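Local coordinates for penicillin-binding protein PbpB (Mycobacterium tuberculosis, PDB 6KGU) that synthesises cross-linked peptidoglycan from lipid intermediates for the mycobacterial cell wall and is inactivated by beta-lactam antibiotics such as aztreonam, at residues E289-P294 with L330-R335; P314-G319 with P556-A561. All coordinates share one frame; numbering follows the deposited sequence. Where two conformers were deposited one is given.

Interaction 1. Residues E289-P294 with L330-R335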
ATOM      1  N   GLU A 289     -18.958  -5.252  21.916  1.00 32.23           N
ATOM      2  CA  GLU A 289     -19.557  -4.219  22.754  1.00 27.01           C
ATOM      3  C   GLU A 289     -20.615  -3.457  21.953  1.00 28.66           C
ATOM      4  O   GLU A 289     -20.334  -2.958  20.861  1.00 30.32           O
ATOM      5  CB  GLU A 289     -18.494  -3.246  23.287  1.00 30.42           C
ATOM      6  CG  GLU A 289     -19.124  -2.111  24.128  1.00 35.27           C
ATOM      7  CD  GLU A 289     -18.134  -1.062  24.648  1.00 29.72           C
ATOM      8  OE1 GLU A 289     -16.907  -1.245  24.508  1.00 31.48           O
ATOM      9  OE2 GLU A 289     -18.602  -0.034  25.183  1.00 32.79           O
ATOM     10  N   VAL A 290     -21.835  -3.408  22.476  1.00 26.79           N
ATOM     11  CA  VAL A 290     -22.910  -2.603  21.898  1.00 29.82           C
ATOM     12  C   VAL A 290     -22.701  -1.144  22.299  1.00 35.77           C
ATOM     13  O   VAL A 290     -22.727  -0.808  23.487  1.00 28.00           O
ATOM     14  CB  VAL A 290     -24.285  -3.110  22.360  1.00 34.40           C
ATOM     15  CG1 VAL A 290     -25.415  -2.251  21.754  1.00 31.47           C
ATOM     16  CG2 VAL A 290     -24.444  -4.608  21.989  1.00 30.77           C
ATOM     17  N   LEU A 291     -22.490  -0.275  21.311  1.00 32.59           N
ATOM     18  CA  LEU A 291     -22.336   1.148  21.548  1.00 33.24           C
ATOM     19  C   LEU A 291     -23.648   1.877  21.257  1.00 34.52           C
ATOM     20  O   LEU A 291     -24.629   1.286  20.816  1.00 31.23           O
ATOM     21  CB  LEU A 291     -21.201   1.696  20.690  1.00 38.27           C
ATOM     22  CG  LEU A 291     -19.916   0.881  20.815  1.00 38.23           C
ATOM     23  CD1 LEU A 291     -19.004   1.161  19.629  1.00 34.78           C
ATOM     24  CD2 LEU A 291     -19.216   1.202  22.125  1.00 35.54           C
ATOM     25  N   GLN A 292     -23.658   3.183  21.521  1.00 30.34           N
ATOM     26  CA  GLN A 292     -24.762   4.069  21.169  1.00 34.69           C
ATOM     27  C   GLN A 292     -24.162   5.221  20.374  1.00 35.44           C
ATOM     28  O   GLN A 292     -23.468   6.072  20.938  1.00 33.04           O
ATOM     29  CB  GLN A 292     -25.494   4.583  22.412  1.00 29.54           C
ATOM     30  CG  GLN A 292     -26.049   3.481  23.336  1.00 30.05           C
ATOM     31  CD  GLN A 292     -26.963   2.510  22.593  1.00 39.07           C
ATOM     32  OE1 GLN A 292     -27.787   2.912  21.775  1.00 34.33           O
ATOM     33  NE2 GLN A 292     -26.801   1.215  22.867  1.00 39.02           N
ATOM     34  N   VAL A 293     -24.413   5.248  19.069  1.00 32.38           N
ATOM     35  CA  VAL A 293     -23.666   6.141  18.189  1.00 33.38           C
ATOM     36  C   VAL A 293     -24.634   7.166  17.595  1.00 31.26           C
ATOM     37  O   VAL A 293     -25.486   6.811  16.770  1.00 30.16           O
ATOM     38  CB  VAL A 293     -22.933   5.349  17.097  1.00 32.85           C
ATOM     39  CG1 VAL A 293     -22.033   6.267  16.249  1.00 28.26           C
ATOM     40  CG2 VAL A 293     -22.111   4.209  17.750  1.00 30.81           C
ATOM     41  N   PRO A 294     -24.550   8.432  17.990  1.00 34.09           N
ATOM     42  CA  PRO A 294     -25.387   9.469  17.368  1.00 34.54           C
ATOM     43  C   PRO A 294     -24.907   9.807  15.966  1.00 34.88           C
ATOM     44  O   PRO A 294     -23.807   9.452  15.542  1.00 36.80           O
ATOM     45  CB  PRO A 294     -25.222  10.675  18.300  1.00 32.72           C
ATOM     46  CG  PRO A 294     -23.895  10.453  18.967  1.00 39.75           C
ATOM     47  CD  PRO A 294     -23.770   8.953  19.129  1.00 35.18           C
ATOM     48  N   LEU A 330     -14.631   8.276  16.751  1.00 26.89           N
ATOM     49  CA  LEU A 330     -14.135   9.317  17.650  1.00 32.87           C
ATOM     50  C   LEU A 330     -14.562   9.065  19.089  1.00 26.48           C
ATOM     51  O   LEU A 330     -13.805   9.360  20.016  1.00 31.01           O
ATOM     52  CB  LEU A 330     -14.599  10.692  17.177  1.00 27.63           C
ATOM     53  CG  LEU A 330     -13.897  11.146  15.893  1.00 31.88           C
ATOM     54  CD1 LEU A 330     -14.501  12.444  15.386  1.00 37.76           C
ATOM     55  CD2 LEU A 330     -12.415  11.304  16.127  1.00 28.19           C
ATOM     56  N   MET A 331     -15.767   8.529  19.303  1.00 27.83           N
ATOM     57  CA  MET A 331     -16.176   8.171  20.655  0.50 28.72           C
ATOM     58  C   MET A 331     -15.230   7.142  21.256  1.00 29.25           C
ATOM     59  O   MET A 331     -14.780   7.287  22.398  1.00 28.87           O
ATOM     60  CB  MET A 331     -17.611   7.649  20.644  0.50 28.80           C
ATOM     61  CG  MET A 331     -18.603   8.725  20.265  0.50 29.01           C
ATOM     62  SD  MET A 331     -20.288   8.174  20.386  0.50 35.79           S
ATOM     63  CE  MET A 331     -20.297   7.525  22.045  0.50 34.59           C
ATOM     64  N   LEU A 332     -14.898   6.100  20.485  1.00 24.59           N
ATOM     65  CA  LEU A 332     -13.935   5.096  20.936  1.00 28.23           C
ATOM     66  C   LEU A 332     -12.543   5.684  21.074  1.00 24.31           C
ATOM     67  O   LEU A 332     -11.804   5.327  21.995  1.00 29.27           O
ATOM     68  CB  LEU A 332     -13.885   3.913  19.956  1.00 30.86           C
ATOM     69  CG  LEU A 332     -15.112   3.010  19.851  1.00 30.81           C
ATOM     70  CD1 LEU A 332     -14.992   2.092  18.615  1.00 23.71           C
ATOM     71  CD2 LEU A 332     -15.303   2.200  21.157  1.00 27.09           C
ATOM     72  N   SER A 333     -12.147   6.551  20.139  1.00 25.27           N
ATOM     73  CA  SER A 333     -10.850   7.215  20.259  1.00 29.21           C
ATOM     74  C   SER A 333     -10.773   8.061  21.534  1.00 32.62           C
ATOM     75  O   SER A 333      -9.691   8.199  22.121  1.00 34.19           O
ATOM     76  CB  SER A 333     -10.579   8.085  19.018  1.00 25.66           C
ATOM     77  OG  SER A 333     -10.504   7.291  17.843  1.00 32.76           O
ATOM     78  N   GLN A 334     -11.900   8.633  21.975  1.00 30.63           N
ATOM     79  CA  GLN A 334     -11.908   9.400  23.223  1.00 35.22           C
ATOM     80  C   GLN A 334     -11.500   8.535  24.407  1.00 39.31           C
ATOM     81  O   GLN A 334     -10.899   9.041  25.362  1.00 33.86           O
ATOM     82  CB  GLN A 334     -13.286  10.012  23.495  1.00 31.01           C
ATOM     83  CG  GLN A 334     -13.678  11.191  22.624  1.00 30.96           C
ATOM     84  CD  GLN A 334     -15.100  11.656  22.911  1.00 36.10           C
ATOM     85  OE1 GLN A 334     -15.669  11.309  23.941  1.00 38.77           O
ATOM     86  NE2 GLN A 334     -15.685  12.431  21.991  1.00 35.84           N
ATOM     87  N   ARG A 335     -11.821   7.232  24.370  1.00 30.45           N
ATOM     88  CA  ARG A 335     -11.370   6.344  25.437  1.00 32.43           C
ATOM     89  C   ARG A 335      -9.858   6.186  25.402  1.00 37.43           C
ATOM     90  O   ARG A 335      -9.210   6.107  26.452  1.00 33.65           O
ATOM     91  CB  ARG A 335     -12.047   4.977  25.320  1.00 28.59           C
ATOM     92  CG  ARG A 335     -13.554   5.025  25.084  1.00 32.65           C
ATOM     93  CD  ARG A 335     -14.130   3.605  25.016  1.00 26.71           C
ATOM     94  NE  ARG A 335     -15.595   3.605  24.954  1.00 29.46           N
ATOM     95  CZ  ARG A 335     -16.345   2.507  24.979  1.00 36.60           C
ATOM     96  NH1 ARG A 335     -15.760   1.321  25.071  1.00 35.38           N
ATOM     97  NH2 ARG A 335     -17.676   2.593  24.923  1.00 31.11           N
TER
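E289 and R335 meet tip to tip in a salt bridge between the 289-294 loop and helix 326-336. The guanidinium comes end-on, one nitrogen to each oxygen: R335 NH2 lies 2.8 Å from E289 OE2 and R335 NH1 2.9 Å from E289 OE1. OE1 uses its syn lone pair, whereas NH2 meets OE2 on the syn side but 30° out of the carboxylate plane, since the two flat groups are turned 31° apart. A weak third bond joins NH1 to OE2. E289 reaches across because CG stands anti to the backbone N (chi1 178°) and the chain stays extended beyond it; R335 is likewise stretched out from CG to NE. Both ends have further partners earlier in the same loop, S285 OG on E289 OE1 and the L284 carbonyl on R335 NH1, which should help fix the rotation of the pair.

Apolar contacts flank the charges. L332 CD2 lies over the centre of one face of the R335 guanidinium, 3.9 Å above its plane. L291 crosses L332 at about a right angle, its CD1 4.1 Å from L332 CD2, while L291 CD2 comes obliquely within 3.5 Å of R335 NH2. M331 is disordered over two conformers, so its contact is tentative: in one, SD lies 3.8 Å from P294 CD and CE is near Q292 O.

Helix 317-323 adds to the packing, V320 touching L291 and F321 touching L332. The contact is structural packing of the transpeptidase domain, away from the annotated sites: a long connection between helix 272-281 and strand 296-299 is laid against helix 326-336 by a bidentate Glu-Arg pair whose guanidinium is backed by leucine.

Interaction 2. Residues P314-G319 with P556-A561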
ATOM      1  N   PRO A 314     -27.476   1.421  17.733  1.00 33.71           N
ATOM      2  CA  PRO A 314     -26.743   0.413  18.524  1.00 35.26           C
ATOM      3  C   PRO A 314     -25.710  -0.343  17.690  1.00 33.95           C
ATOM      4  O   PRO A 314     -25.757  -1.569  17.556  1.00 30.10           O
ATOM      5  CB  PRO A 314     -27.877  -0.495  19.019  1.00 30.38           C
ATOM      6  CG  PRO A 314     -28.873  -0.470  17.854  1.00 32.25           C
ATOM      7  CD  PRO A 314     -28.790   0.932  17.278  1.00 34.47           C
ATOM      8  N   TYR A 315     -24.774   0.398  17.086  1.00 31.96           N
ATOM      9  CA  TYR A 315     -23.659  -0.248  16.407  1.00 33.62           C
ATOM     10  C   TYR A 315     -22.775  -0.942  17.435  1.00 33.34           C
ATOM     11  O   TYR A 315     -22.510  -0.405  18.511  1.00 30.45           O
ATOM     12  CB  TYR A 315     -22.827   0.773  15.617  1.00 32.53           C
ATOM     13  CG  TYR A 315     -23.597   1.512  14.537  1.00 34.21           C
ATOM     14  CD1 TYR A 315     -24.556   0.862  13.767  1.00 37.55           C
ATOM     15  CD2 TYR A 315     -23.367   2.862  14.296  1.00 34.88           C
ATOM     16  CE1 TYR A 315     -25.269   1.546  12.786  1.00 42.63           C
ATOM     17  CE2 TYR A 315     -24.075   3.550  13.325  1.00 36.80           C
ATOM     18  CZ  TYR A 315     -25.023   2.889  12.576  1.00 38.76           C
ATOM     19  OH  TYR A 315     -25.725   3.578  11.612  1.00 46.02           O
ATOM     20  N   THR A 316     -22.328  -2.143  17.109  1.00 23.73           N
ATOM     21  CA  THR A 316     -21.242  -2.718  17.878  1.00 24.73           C
ATOM     22  C   THR A 316     -19.935  -2.025  17.507  1.00 29.89           C
ATOM     23  O   THR A 316     -19.847  -1.295  16.519  1.00 30.72           O
ATOM     24  CB  THR A 316     -21.102  -4.217  17.624  1.00 27.65           C
ATOM     25  OG1 THR A 316     -20.854  -4.434  16.229  1.00 27.14           O
ATOM     26  CG2 THR A 316     -22.368  -4.977  18.073  1.00 26.92           C
ATOM     27  N   THR A 317     -18.904  -2.270  18.313  1.00 29.69           N
ATOM     28  CA  THR A 317     -17.563  -1.840  17.940  1.00 29.18           C
ATOM     29  C   THR A 317     -17.192  -2.384  16.563  1.00 31.73           C
ATOM     30  O   THR A 317     -16.693  -1.652  15.698  1.00 27.80           O
ATOM     31  CB  THR A 317     -16.580  -2.295  19.017  1.00 27.94           C
ATOM     32  OG1 THR A 317     -16.856  -1.562  20.217  1.00 30.21           O
ATOM     33  CG2 THR A 317     -15.148  -2.069  18.596  1.00 27.27           C
ATOM     34  N   THR A 318     -17.466  -3.669  16.334  1.00 31.44           N
ATOM     35  CA  THR A 318     -17.287  -4.245  14.998  1.00 30.10           C
ATOM     36  C   THR A 318     -18.023  -3.433  13.937  1.00 29.25           C
ATOM     37  O   THR A 318     -17.441  -3.054  12.913  1.00 30.37           O
ATOM     38  CB  THR A 318     -17.751  -5.704  15.016  1.00 28.26           C
ATOM     39  OG1 THR A 318     -16.822  -6.466  15.796  1.00 34.28           O
ATOM     40  CG2 THR A 318     -17.827  -6.299  13.603  1.00 27.34           C
ATOM     41  N   GLY A 319     -19.291  -3.101  14.195  1.00 26.03           N
ATOM     42  CA  GLY A 319     -20.059  -2.331  13.235  1.00 25.62           C
ATOM     43  C   GLY A 319     -19.544  -0.923  13.006  1.00 28.99           C
ATOM     44  O   GLY A 319     -19.720  -0.369  11.920  1.00 30.68           O
ATOM     45  N   PRO A 556     -22.449 -15.162  10.941  1.00 47.59           N
ATOM     46  CA  PRO A 556     -22.290 -13.767  10.500  1.00 46.64           C
ATOM     47  C   PRO A 556     -21.925 -12.843  11.657  1.00 49.44           C
ATOM     48  O   PRO A 556     -22.451 -12.960  12.766  1.00 46.43           O
ATOM     49  CB  PRO A 556     -23.668 -13.413   9.921  1.00 51.84           C
ATOM     50  CG  PRO A 556     -24.336 -14.733   9.633  1.00 53.75           C
ATOM     51  CD  PRO A 556     -23.792 -15.700  10.644  1.00 51.52           C
ATOM     52  N   LEU A 557     -21.010 -11.917  11.392  1.00 44.47           N
ATOM     53  CA  LEU A 557     -20.648 -10.927  12.398  1.00 36.74           C
ATOM     54  C   LEU A 557     -21.809  -9.967  12.609  1.00 34.87           C
ATOM     55  O   LEU A 557     -22.577  -9.667  11.687  1.00 37.86           O
ATOM     56  CB  LEU A 557     -19.392 -10.156  11.972  1.00 39.34           C
ATOM     57  CG  LEU A 557     -18.085 -10.923  11.696  1.00 43.96           C
ATOM     58  CD1 LEU A 557     -18.095 -11.697  10.370  1.00 46.76           C
ATOM     59  CD2 LEU A 557     -16.889  -9.990  11.708  1.00 38.59           C
ATOM     60  N   VAL A 558     -21.944  -9.477  13.837  1.00 38.46           N
ATOM     61  CA  VAL A 558     -22.989  -8.519  14.173  1.00 37.65           C
ATOM     62  C   VAL A 558     -22.388  -7.121  14.207  1.00 39.63           C
ATOM     63  O   VAL A 558     -21.534  -6.814  15.054  1.00 32.14           O
ATOM     64  CB  VAL A 558     -23.669  -8.856  15.505  1.00 42.64           C
ATOM     65  CG1 VAL A 558     -24.718  -7.802  15.801  1.00 37.95           C
ATOM     66  CG2 VAL A 558     -24.291 -10.260  15.441  1.00 40.13           C
ATOM     67  N   LEU A 559     -22.865  -6.273  13.301  1.00 33.13           N
ATOM     68  CA  LEU A 559     -22.470  -4.875  13.196  1.00 31.75           C
ATOM     69  C   LEU A 559     -23.453  -3.940  13.873  1.00 34.86           C
ATOM     70  O   LEU A 559     -23.075  -2.834  14.287  1.00 27.42           O
ATOM     71  CB  LEU A 559     -22.356  -4.460  11.721  1.00 29.27           C
ATOM     72  CG  LEU A 559     -21.267  -5.055  10.814  1.00 34.23           C
ATOM     73  CD1 LEU A 559     -21.407  -6.571  10.641  1.00 32.66           C
ATOM     74  CD2 LEU A 559     -21.291  -4.350   9.442  1.00 30.99           C
ATOM     75  N   GLN A 560     -24.705  -4.369  13.978  1.00 33.71           N
ATOM     76  CA  GLN A 560     -25.783  -3.548  14.504  1.00 40.69           C
ATOM     77  C   GLN A 560     -26.646  -4.448  15.371  1.00 40.75           C
ATOM     78  O   GLN A 560     -27.125  -5.483  14.900  1.00 38.10           O
ATOM     79  CB  GLN A 560     -26.588  -2.941  13.357  1.00 40.87           C
ATOM     80  CG  GLN A 560     -27.591  -1.900  13.731  1.00 44.19           C
ATOM     81  CD  GLN A 560     -28.327  -1.379  12.502  1.00 49.91           C
ATOM     82  OE1 GLN A 560     -27.715  -1.093  11.471  1.00 51.41           O
ATOM     83  NE2 GLN A 560     -29.647  -1.273  12.605  1.00 50.04           N
ATOM     84  N   ALA A 561     -26.810  -4.072  16.630  1.00 36.79           N
ATOM     85  CA  ALA A 561     -27.567  -4.855  17.591  1.00 39.65           C
ATOM     86  C   ALA A 561     -29.048  -4.487  17.470  1.00 42.41           C
ATOM     87  O   ALA A 561     -29.475  -3.909  16.469  1.00 44.40           O
ATOM     88  CB  ALA A 561     -27.008  -4.615  19.000  1.00 37.91           C
TER
HETATM   89  O   HOH W   1     -27.061   1.535   9.645  1.00 54.11           O
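The backbones of P314-T316 and L559-A561 run antiparallel and form a single isolated beta bridge, with Y315 and Q560 as a non-hydrogen-bonded pair: A561 N donates to P314 O (2.9 Å, 175° at the hydrogen) and T316 N to L559 O (3.0 Å). That second donor stands above the carbonyl plane, 53° out of it, and L559 O is also approached by two CA-H groups, those of Y315 and G319. G319 CA lies 3.2 Å from L559 O, an approach that the absence of a side chain permits; L559 CB packs on the same CA.

T316 carries the polar side-chain contact. T316 OG1, set between the backbone N and the carbonyl carbon (chi1 59°), donates to V558 O at 2.7 Å and accepts from G319 N at 2.9 Å. One oxygen thus caps the first turn of helix 317-323 and grips the tail. T316 CG2 rests 3.6 Å from V558 O. T318 brings CB and CG2 alongside the same carbonyl, while its own hydroxyl bonds to the P287 carbonyl.

The extended Q560 chain crosses Y315 obliquely, OE1 at the ring edge, 3.8 Å from Y315 CE1, with ring and amide planes steeply inclined. A water donates to Q560 OE1 and also bonds Y315 OH, which has W308 NE1 as a further partner. Beside the A561 N to P314 O bond, P314 CB and A561 CB touch.

Q458 takes hold of the tail from elsewhere, through L559 N and Q560 O. Here a threonine N-cap doubles as a docking point: the C-terminal tail, beyond helix 531-544, is joined by one beta bridge to the loop just before helix 317-323 of the transpeptidase domain and by the T316 hydroxyl to its N-terminal end.

Leaving helix 272-281, the chain enters the 289-294 loop, turns through strands 296-299 and 302-305, and passes 314-319 into helix 317-323 before interaction 1 closes a loop at helix 326-336. Interaction 2 starts inside that loop and closes only at the C-terminal tail, after most of the transpeptidase domain, so the two contacts cross rather than nest. They meet through the backbone, where L291 N probably bonds Y315 O and T317 N probably bonds E289 O. The 314-319 segment is therefore held between the 289-294 loop and the 556-561 tail, tying the tail to the start of helix 317-323 and, through interaction 1, the loop to helix 326-336.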